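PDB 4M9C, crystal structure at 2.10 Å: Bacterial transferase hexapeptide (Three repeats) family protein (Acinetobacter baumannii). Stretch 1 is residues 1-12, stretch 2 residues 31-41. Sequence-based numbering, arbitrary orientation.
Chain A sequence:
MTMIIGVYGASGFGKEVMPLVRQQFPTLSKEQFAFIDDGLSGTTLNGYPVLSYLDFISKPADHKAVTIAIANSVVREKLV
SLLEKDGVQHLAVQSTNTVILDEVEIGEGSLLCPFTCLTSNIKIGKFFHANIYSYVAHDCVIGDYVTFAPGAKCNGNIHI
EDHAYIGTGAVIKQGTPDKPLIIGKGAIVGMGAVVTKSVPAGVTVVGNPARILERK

Stretch 1 1-12: MTMIIGVYGASG
Stretch 2, residues 31-41: EQFAFIDDGLS

The apolar centre of this contact lies where two parallel strands, 3-8 and 33-36, run side by side. Ile36 has the largest area covered by the other stretch. Its side chain is in the m, t rotamer and shares a face of the sheet with the side chains of Tyr8 and Ala34; Gly6 offers only its CA there. Ile36 CG2 sits over one face of the Tyr8 ring, 3.5 Å from the ring centroid and 12° off its normal, a CH-pi contact. Tyr8 chi1 is -144°, between wells, and chi2 is -41°. Ile36 CD1 reaches back over Gly6, 4.1 Å from Gly6 CA. Gly6 leaves the room for it: an ideal CB there would lie 2.6 Å from Ile36 CD1, a clash.

The opposite face carries Ile5, Val7, Phe33 and Phe35. Ile5 (m, t) meets Phe33 (chi1 m, chi2 -103°), with Ile5 CD1 3.7 Å from Phe33 CE1. Val7 (t) packs obliquely on the Phe35 ring (chi1 m, chi2 -77°), with Val7 CB 4.1 Å from Phe35 CD1.

The register pairs Ile5 with Phe33, Gly6 with Ala34, Val7 with Phe35 and Tyr8 with Ile36, at CA-CA distances of 4.7 to 4.9 Å. Phi/psi values are extended throughout, for example -115/129 at Ile5 and -107/118 at Ile36. The strand axes cross at -30°, and their closest approach is 4.4 Å. Five backbone hydrogen bonds form the ladder. Ile5 N donates to Gln32 O (2.8 Å), and Ala34 N to Ile5 O (2.9 Å). Val7 N donates to Ala34 O (2.8 Å), and Ile36 N to Val7 O (2.8 Å). Gly9 N closes the series on Ile36 O (3.0 Å). Ile5 and Val7 thus use both N and O, as parallel pairing requires. CA-H...O contacts support the ladder, such as Gly6 CA to Ala34 O at 3.2 Å.

Beyond the strands the chain turns at Gly9. Its phi/psi of 117/104 would jam a CB against the preceding carbonyl. Ala10 (-84/-40) points its CB toward stretch 2. Ala10 CB lies 3.8 Å from Asp37 CB and 3.9 Å from Leu40 CD2.

At this polar edge Asp37 is t, with chi2 103°. Asp37 OD1 is 3.5 Å from Ala10 N. Asp37 OD2 accepts a hydrogen bond from Leu40 N (2.9 Å). A type I turn runs from Asp38 to Ser41, with a hydrogen bond from Ser41 N to Asp38 O at 3.1 Å. At the other end, Gln32 (chi1 m, chi2 t) brings its side-chain amide close to the Met3 backbone.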

# COMPACT_ATOMS: atom_id res chain seq x y z
N MET A 1 -6.56 -31.28 -22.13
CA MET A 1 -6.52 -32.60 -21.50
C MET A 1 -5.74 -32.55 -20.19
O MET A 1 -4.86 -31.71 -20.01
CB MET A 1 -5.91 -33.64 -22.45
N THR A 2 -6.07 -33.47 -19.28
CA THR A 2 -5.47 -33.56 -17.93
C THR A 2 -5.99 -32.51 -16.92
O THR A 2 -6.54 -32.88 -15.88
CB THR A 2 -3.91 -33.64 -17.92
OG1 THR A 2 -3.49 -34.26 -16.70
CG2 THR A 2 -3.25 -32.26 -18.01
N MET A 3 -5.80 -31.23 -17.21
CA MET A 3 -6.29 -30.17 -16.32
C MET A 3 -6.68 -28.91 -17.10
O MET A 3 -5.95 -28.45 -17.97
CB MET A 3 -5.24 -29.84 -15.25
CG MET A 3 -5.53 -28.60 -14.42
SD MET A 3 -6.89 -28.80 -13.26
CE MET A 3 -6.05 -29.62 -11.90
N ILE A 4 -7.86 -28.37 -16.80
CA ILE A 4 -8.22 -27.05 -17.29
C ILE A 4 -8.62 -26.15 -16.13
O ILE A 4 -9.21 -26.60 -15.15
CB ILE A 4 -9.37 -27.09 -18.30
CG1 ILE A 4 -10.61 -27.72 -17.66
CG2 ILE A 4 -8.96 -27.83 -19.57
CD1 ILE A 4 -11.83 -27.65 -18.56
N ILE A 5 -8.27 -24.88 -16.24
CA ILE A 5 -8.58 -23.91 -15.20
C ILE A 5 -9.57 -22.88 -15.71
O ILE A 5 -9.37 -22.29 -16.78
CB ILE A 5 -7.30 -23.22 -14.67
CG1 ILE A 5 -6.48 -24.21 -13.83
CG2 ILE A 5 -7.66 -21.99 -13.88
CD1 ILE A 5 -5.13 -23.68 -13.34
N GLY A 6 -10.64 -22.67 -14.97
CA GLY A 6 -11.57 -21.61 -15.32
C GLY A 6 -11.47 -20.45 -14.35
O GLY A 6 -11.29 -20.65 -13.14
N VAL A 7 -11.57 -19.23 -14.89
CA VAL A 7 -11.72 -18.04 -14.06
C VAL A 7 -13.18 -17.60 -14.18
O VAL A 7 -13.64 -17.20 -15.26
CB VAL A 7 -10.78 -16.89 -14.53
CG1 VAL A 7 -11.08 -15.59 -13.78
CG2 VAL A 7 -9.31 -17.29 -14.39
N TYR A 8 -13.93 -17.70 -13.08
CA TYR A 8 -15.37 -17.45 -13.13
C TYR A 8 -15.62 -15.96 -12.97
O TYR A 8 -15.41 -15.40 -11.90
CB TYR A 8 -16.10 -18.24 -12.06
CG TYR A 8 -17.47 -18.76 -12.49
CD1 TYR A 8 -18.33 -17.96 -13.23
CD2 TYR A 8 -17.89 -20.04 -12.15
CE1 TYR A 8 -19.58 -18.43 -13.63
CE2 TYR A 8 -19.12 -20.52 -12.54
CZ TYR A 8 -19.97 -19.71 -13.28
OH TYR A 8 -21.20 -20.20 -13.66
N GLY A 9 -16.06 -15.33 -14.05
CA GLY A 9 -16.20 -13.88 -14.09
C GLY A 9 -15.27 -13.28 -15.12
O GLY A 9 -14.06 -13.19 -14.91
N ALA A 10 -15.83 -12.87 -16.26
CA ALA A 10 -15.06 -12.21 -17.30
C ALA A 10 -14.97 -10.72 -16.98
O ALA A 10 -13.92 -10.11 -17.14
CB ALA A 10 -15.69 -12.43 -18.65
N SER A 11 -16.07 -10.16 -16.51
CA SER A 11 -16.11 -8.74 -16.15
C SER A 11 -15.54 -8.53 -14.76
O SER A 11 -15.08 -9.48 -14.12
CB SER A 11 -17.55 -8.21 -16.19
OG SER A 11 -18.12 -8.40 -17.47
N GLY A 12 -15.61 -7.29 -14.28
CA GLY A 12 -15.11 -6.94 -12.96
C GLY A 12 -13.66 -7.37 -12.80
O GLY A 12 -12.81 -7.01 -13.62
N GLU A 31 -3.53 -22.52 -23.29
CA GLU A 31 -4.69 -23.22 -23.81
C GLU A 31 -5.47 -23.92 -22.70
O GLU A 31 -6.63 -24.24 -22.87
CB GLU A 31 -4.27 -24.23 -24.89
CG GLU A 31 -3.68 -23.57 -26.13
N GLN A 32 -4.83 -24.16 -21.57
CA GLN A 32 -5.52 -24.83 -20.46
C GLN A 32 -6.38 -23.87 -19.60
O GLN A 32 -7.03 -24.29 -18.63
CB GLN A 32 -4.52 -25.61 -19.61
CG GLN A 32 -3.76 -26.70 -20.39
CD GLN A 32 -2.74 -27.44 -19.52
OE1 GLN A 32 -3.11 -28.29 -18.71
NE2 GLN A 32 -1.46 -27.12 -19.70
N PHE A 33 -6.43 -22.59 -19.98
CA PHE A 33 -7.19 -21.60 -19.21
C PHE A 33 -8.37 -21.00 -19.97
O PHE A 33 -8.29 -20.77 -21.17
CB PHE A 33 -6.28 -20.45 -18.78
CG PHE A 33 -5.16 -20.86 -17.87
CD1 PHE A 33 -5.22 -20.61 -16.51
CD2 PHE A 33 -4.02 -21.46 -18.39
CE1 PHE A 33 -4.18 -20.98 -15.67
CE2 PHE A 33 -2.98 -21.83 -17.57
CZ PHE A 33 -3.05 -21.59 -16.21
N ALA A 34 -9.45 -20.70 -19.25
CA ALA A 34 -10.58 -20.00 -19.84
C ALA A 34 -11.30 -19.13 -18.83
O ALA A 34 -11.34 -19.43 -17.64
CB ALA A 34 -11.56 -20.99 -20.47
N PHE A 35 -11.89 -18.05 -19.33
CA PHE A 35 -12.91 -17.32 -18.58
C PHE A 35 -14.24 -18.08 -18.66
O PHE A 35 -14.60 -18.60 -19.71
CB PHE A 35 -13.09 -15.92 -19.16
CG PHE A 35 -11.90 -15.02 -18.94
CD1 PHE A 35 -11.68 -14.44 -17.70
CD2 PHE A 35 -11.03 -14.73 -19.98
CE1 PHE A 35 -10.61 -13.61 -17.49
CE2 PHE A 35 -9.94 -13.89 -19.78
CZ PHE A 35 -9.73 -13.33 -18.53
N ILE A 36 -14.95 -18.15 -17.54
CA ILE A 36 -16.29 -18.73 -17.50
C ILE A 36 -17.30 -17.60 -17.34
O ILE A 36 -17.28 -16.89 -16.33
CB ILE A 36 -16.45 -19.69 -16.32
CG1 ILE A 36 -15.51 -20.89 -16.45
CG2 ILE A 36 -17.91 -20.15 -16.19
CD1 ILE A 36 -15.62 -21.88 -15.31
N ASP A 37 -18.17 -17.44 -18.33
CA ASP A 37 -19.18 -16.37 -18.30
C ASP A 37 -20.31 -16.64 -19.30
O ASP A 37 -20.11 -16.54 -20.51
CB ASP A 37 -18.53 -15.01 -18.59
CG ASP A 37 -19.44 -13.84 -18.26
OD1 ASP A 37 -19.23 -13.19 -17.20
OD2 ASP A 37 -20.37 -13.57 -19.05
N ASP A 38 -21.48 -17.00 -18.79
CA ASP A 38 -22.62 -17.35 -19.64
C ASP A 38 -22.95 -16.22 -20.61
O ASP A 38 -23.07 -16.43 -21.82
CB ASP A 38 -23.85 -17.69 -18.80
CG ASP A 38 -23.73 -19.06 -18.14
OD1 ASP A 38 -22.92 -19.88 -18.63
OD2 ASP A 38 -24.45 -19.31 -17.15
N GLY A 39 -23.07 -15.01 -20.07
CA GLY A 39 -23.36 -13.83 -20.87
C GLY A 39 -22.42 -13.64 -22.05
O GLY A 39 -22.87 -13.31 -23.15
N LEU A 40 -21.13 -13.87 -21.83
CA LEU A 40 -20.14 -13.63 -22.88
C LEU A 40 -19.68 -14.92 -23.54
O LEU A 40 -18.70 -14.93 -24.28
CB LEU A 40 -18.94 -12.85 -22.33
CG LEU A 40 -19.21 -11.37 -22.01
CD1 LEU A 40 -20.44 -11.19 -21.14
CD2 LEU A 40 -17.99 -10.71 -21.36
N SER A 41 -20.41 -16.00 -23.29
CA SER A 41 -20.12 -17.29 -23.91
C SER A 41 -19.83 -17.14 -25.41
O SER A 41 -20.53 -16.40 -26.10
CB SER A 41 -21.29 -18.25 -23.70
OG SER A 41 -21.15 -19.42 -24.50